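Local atomic coordinates of glutamine synthetase (Streptomyces coelicolor, PDB entry 4BAX), a protein that belongs to the glutamine synthetase family, pairing an N-terminal beta-grasp domain with a larger catalytic domain in an assembly of ten subunits. Residues T47-G52 against T87-N92. Residues are numbered along the deposited sequence; the frame is centred on the assembly and turned at random.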
loop_
_atom_site.group_PDB
_atom_site.type_symbol
_atom_site.label_atom_id
_atom_site.label_comp_id
_atom_site.label_asym_id
_atom_site.label_seq_id
_atom_site.Cartn_x
_atom_site.Cartn_y
_atom_site.Cartn_z
ATOM N N THR A 47 29.954 24.171 -12.751
ATOM C CA THR A 47 30.694 22.905 -12.675
ATOM C C THR A 47 31.907 22.875 -11.725
ATOM O O THR A 47 32.732 21.960 -11.821
ATOM C CB THR A 47 31.131 22.406 -14.083
ATOM O OG1 THR A 47 31.898 23.423 -14.740
ATOM C CG2 THR A 47 29.911 22.075 -14.933
ATOM N N ASN A 48 32.030 23.867 -10.841
ATOM C CA ASN A 48 33.145 23.928 -9.873
ATOM C C ASN A 48 34.483 24.168 -10.583
ATOM O O ASN A 48 35.563 23.906 -10.049
ATOM C CB ASN A 48 33.185 22.656 -9.010
ATOM C CG ASN A 48 31.960 22.520 -8.110
ATOM O OD1 ASN A 48 31.435 23.512 -7.609
ATOM N ND2 ASN A 48 31.450 21.295 -7.978
ATOM N N GLN A 49 34.364 24.664 -11.809
ATOM C CA GLN A 49 35.477 25.072 -12.655
ATOM C C GLN A 49 35.433 26.579 -12.764
ATOM O O GLN A 49 35.991 27.197 -13.676
ATOM C CB GLN A 49 35.354 24.380 -13.998
ATOM C CG GLN A 49 35.687 22.912 -13.885
ATOM C CD GLN A 49 35.297 22.137 -15.102
ATOM O OE1 GLN A 49 34.218 22.346 -15.651
ATOM N NE2 GLN A 49 36.168 21.240 -15.544
ATOM N N ALA A 50 34.694 27.149 -11.825
ATOM C CA ALA A 50 34.721 28.556 -11.514
ATOM C C ALA A 50 34.147 28.680 -10.103
ATOM O O ALA A 50 34.894 28.840 -9.137
ATOM C CB ALA A 50 33.871 29.340 -12.498
ATOM N N GLU A 51 32.822 28.526 -9.996
ATOM C CA GLU A 51 32.032 28.953 -8.831
ATOM C C GLU A 51 32.349 30.437 -8.566
ATOM O O GLU A 51 32.393 30.904 -7.424
ATOM C CB GLU A 51 32.260 28.054 -7.588
ATOM C CG GLU A 51 31.796 26.579 -7.677
ATOM C CD GLU A 51 30.300 26.393 -7.947
ATOM O OE1 GLU A 51 29.499 27.273 -7.573
ATOM O OE2 GLU A 51 29.916 25.362 -8.536
ATOM N N GLY A 52 32.544 31.163 -9.674
ATOM C CA GLY A 52 33.016 32.541 -9.696
ATOM C C GLY A 52 32.475 33.315 -10.895
ATOM O O GLY A 52 31.509 32.886 -11.531
ATOM N N THR A 87 44.920 27.314 -23.212
ATOM C CA THR A 87 45.810 26.610 -22.298
ATOM C C THR A 87 44.971 25.697 -21.404
ATOM O O THR A 87 43.764 25.908 -21.273
ATOM C CB THR A 87 46.636 27.613 -21.437
ATOM O OG1 THR A 87 45.766 28.364 -20.583
ATOM C CG2 THR A 87 47.385 28.584 -22.331
ATOM N N PRO A 88 45.600 24.665 -20.801
ATOM C CA PRO A 88 44.827 23.766 -19.930
ATOM C C PRO A 88 44.257 24.488 -18.716
ATOM O O PRO A 88 44.921 25.353 -18.129
ATOM C CB PRO A 88 45.869 22.727 -19.475
ATOM C CG PRO A 88 46.920 22.753 -20.529
ATOM C CD PRO A 88 46.971 24.166 -21.040
ATOM N N HIS A 89 43.009 24.155 -18.394
ATOM C CA HIS A 89 42.317 24.661 -17.219
ATOM C C HIS A 89 42.971 23.957 -16.026
ATOM O O HIS A 89 43.533 22.872 -16.195
ATOM C CB HIS A 89 40.828 24.312 -17.337
ATOM C CG HIS A 89 39.976 24.912 -16.264
ATOM N ND1 HIS A 89 39.856 24.343 -15.010
ATOM C CD2 HIS A 89 39.192 26.018 -16.254
ATOM C CE1 HIS A 89 39.046 25.078 -14.271
ATOM N NE2 HIS A 89 38.630 26.100 -15.002
ATOM N N PRO A 90 42.932 24.568 -14.825
ATOM C CA PRO A 90 43.537 23.940 -13.636
ATOM C C PRO A 90 42.957 22.552 -13.310
ATOM O O PRO A 90 43.681 21.688 -12.813
ATOM C CB PRO A 90 43.206 24.933 -12.524
ATOM C CG PRO A 90 43.188 26.251 -13.213
ATOM C CD PRO A 90 42.611 25.986 -14.587
ATOM N N SER A 91 41.680 22.337 -13.614
ATOM C CA SER A 91 41.055 21.037 -13.415
ATOM C C SER A 91 41.621 19.971 -14.351
ATOM O O SER A 91 41.498 18.775 -14.066
ATOM C CB SER A 91 39.539 21.133 -13.571
ATOM O OG SER A 91 39.210 21.870 -14.730
ATOM N N ASN A 92 42.213 20.395 -15.472
ATOM C CA ASN A 92 42.720 19.458 -16.481
ATOM C C ASN A 92 43.891 18.636 -15.940
ATOM O O ASN A 92 44.917 19.204 -15.594
ATOM C CB ASN A 92 43.116 20.235 -17.737
ATOM C CG ASN A 92 43.527 19.338 -18.904
ATOM O OD1 ASN A 92 44.049 18.232 -18.723
ATOM N ND2 ASN A 92 43.331 19.840 -20.112
#
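The loop of the five-stranded beta-grasp sheet between strands 40-43 and 56-66 meets the loop between strand 75-82 and helix 94-103 where Gln49 faces His89 and Ser91 of a type I beta turn. Gln49 engages the turn twice, once through its backbone and once through its side chain. His89 NE2 donates to Gln49 O (3.2 Å), coming in tilted from the carbonyl plane, and the oxygen sits at the imidazole edge, somewhat tilted out of the ring plane. The second bond, a bent one, runs from Gln49 NE2 to Ser91 OG, also 3.2 Å. Between these two bonds the Gln49 side chain passes the ring obliquely, its CB 3.8 Å from His89 CE1, and the amide and imidazole planes stand 58° apart. Having CG anti to the carbonyl carbon (chi1 -73°) and an extended chain carries the amide past the ring to the serine. At its far end Gln49 OE1 receives Thr47 OG1 (2.7 Å). Thr47 and Ser91, holding OE1 and NE2 respectively, probably set the rotation of the buried amide, with a weak bond from Trp10 of strand 3-11 to OE1 adding to this. The imidazole is steadied from the turn itself: Ser91 N points almost straight at His89 ND1 (3.0 Å, 168°), while Pro90 CD sits over one ring face, toward its rim. Asn92 N closes the turn on His89 O at 2.9 Å. Beyond it, the Asn92 side chain donates to Glu80 and Val81 of strand 75-82. Hydrogen bonding thus ties the loop after strand 40-43 to a beta turn whose last residue, Asn92, caps a backbone N, that of Ala95, at the start of helix 94-103.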